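Invasion-associated protein B (Bartonella henselae, PDB 3DTD) is of unknown biochemical function but is probably associated with invasion of host cells by this bacterium. Local coordinates at residues C[155-158]-C[159-162]. Numbering follows the deposited sequence.
Sequences FSNA and LNRL
F155 and L159 touch one turn apart in the first two turns of the C-terminal helix 155-168, a local i to i+4 contact on an amphipathic helix packed against the seven-stranded antiparallel sheet. The two side chains run side by side in the same direction, because each has CG anti to its backbone N (chi1 -173° in both), and CD2 of L159 reaches CE2 of F155 at 3.7 Å, approaching the ring obliquely. M47 of strand 42-52 lies against both residues and also against A158 and L162, while W32 meets the F155 ring edge-to-face; L125 and V122 of helix 119-127 add to the apolar surroundings. Beneath the side chains runs the regular i to i+4 ladder of an α-helix: the N of L159 bonds to the O of F155 at 2.9 Å, and the N of R161 to the O of N157 at a longer 3.2 Å. On the exposed face, N157 and N160 stand 4.1 Å apart between OD1 and ND2, with amide planes turned 59° from each other. One water joins them, donating to OD1 of N157 at 2.6 Å and accepting from ND2 of N160 at 2.8 Å, a polar i to i+3 bridge. S156 OG is hydrogen-bonded to NE of R126 in helix 119-127, and the R161 chain, bent at chi2 (59°), brings its NE to a salt bridge with E27 of strand 27-29.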
loop_
_atom_site.group_PDB
_atom_site.type_symbol
_atom_site.label_atom_id
_atom_site.label_comp_id
_atom_site.label_asym_id
_atom_site.label_seq_id
_atom_site.Cartn_x
_atom_site.Cartn_y
_atom_site.Cartn_z
ATOM N N PHE C 155 -20.356 -34.159 -17.964
ATOM C CA PHE C 155 -20.851 -34.860 -16.770
ATOM C C PHE C 155 -20.646 -36.364 -16.874
ATOM O O PHE C 155 -20.136 -36.989 -15.943
ATOM C CB PHE C 155 -22.337 -34.553 -16.514
ATOM C CG PHE C 155 -22.867 -35.098 -15.205
ATOM C CD1 PHE C 155 -22.970 -34.271 -14.090
ATOM C CD2 PHE C 155 -23.287 -36.428 -15.094
ATOM C CE1 PHE C 155 -23.458 -34.762 -12.876
ATOM C CE2 PHE C 155 -23.766 -36.931 -13.889
ATOM C CZ PHE C 155 -23.854 -36.096 -12.777
ATOM N N SER C 156 -21.063 -36.935 -18.002
ATOM C CA SER C 156 -20.990 -38.377 -18.235
ATOM C C SER C 156 -19.545 -38.880 -18.185
ATOM O O SER C 156 -19.253 -39.861 -17.499
ATOM C CB SER C 156 -21.667 -38.737 -19.566
ATOM O OG SER C 156 -22.255 -40.022 -19.534
ATOM N N ASN C 157 -18.645 -38.182 -18.876
ATOM C CA ASN C 157 -17.227 -38.553 -18.903
ATOM C C ASN C 157 -16.504 -38.379 -17.571
ATOM O O ASN C 157 -15.626 -39.178 -17.236
ATOM C CB ASN C 157 -16.483 -37.796 -20.004
ATOM C CG ASN C 157 -16.759 -38.354 -21.389
ATOM O OD1 ASN C 157 -17.070 -39.535 -21.555
ATOM N ND2 ASN C 157 -16.635 -37.502 -22.397
ATOM N N ALA C 158 -16.880 -37.343 -16.821
ATOM C CA ALA C 158 -16.358 -37.138 -15.473
ATOM C C ALA C 158 -16.872 -38.200 -14.494
ATOM O O ALA C 158 -16.125 -38.666 -13.637
ATOM C CB ALA C 158 -16.670 -35.734 -14.969
ATOM N N LEU C 159 -18.134 -38.596 -14.640
ATOM C CA LEU C 159 -18.703 -39.644 -13.792
ATOM C C LEU C 159 -18.096 -41.018 -14.084
ATOM O O LEU C 159 -17.879 -41.803 -13.165
ATOM C CB LEU C 159 -20.227 -39.675 -13.902
ATOM C CG LEU C 159 -21.007 -40.597 -12.963
ATOM C CD1 LEU C 159 -20.611 -40.420 -11.497
ATOM C CD2 LEU C 159 -22.480 -40.348 -13.150
ATOM N N ASN C 160 -17.810 -41.285 -15.357
ATOM C CA ASN C 160 -17.077 -42.482 -15.780
ATOM C C ASN C 160 -15.683 -42.589 -15.173
ATOM O O ASN C 160 -15.235 -43.682 -14.824
ATOM C CB ASN C 160 -16.959 -42.532 -17.306
ATOM C CG ASN C 160 -18.274 -42.847 -17.984
ATOM O OD1 ASN C 160 -19.244 -43.213 -17.335
ATOM N ND2 ASN C 160 -18.311 -42.701 -19.303
ATOM N N ARG C 161 -15.008 -41.445 -15.068
ATOM C CA ARG C 161 -13.715 -41.338 -14.404
ATOM C C ARG C 161 -13.833 -41.573 -12.895
ATOM O O ARG C 161 -12.975 -42.227 -12.303
ATOM C CB ARG C 161 -13.079 -39.976 -14.714
ATOM C CG ARG C 161 -11.710 -39.725 -14.085
ATOM C CD ARG C 161 -10.675 -40.743 -14.502
ATOM N NE ARG C 161 -9.371 -40.419 -13.940
ATOM C CZ ARG C 161 -8.402 -41.301 -13.722
ATOM N NH1 ARG C 161 -8.585 -42.584 -14.013
ATOM N NH2 ARG C 161 -7.254 -40.896 -13.204
ATOM N N LEU C 162 -14.904 -41.057 -12.295
ATOM C CA LEU C 162 -15.212 -41.287 -10.885
ATOM C C LEU C 162 -15.471 -42.760 -10.563
ATOM O O LEU C 162 -15.087 -43.241 -9.493
ATOM C CB LEU C 162 -16.402 -40.420 -10.449
ATOM C CG LEU C 162 -16.179 -39.352 -9.372
ATOM C CD1 LEU C 162 -15.023 -38.414 -9.662
ATOM C CD2 LEU C 162 -17.456 -38.581 -9.129
HETATM O O HOH W 1 -16.042 -41.749 -20.586
#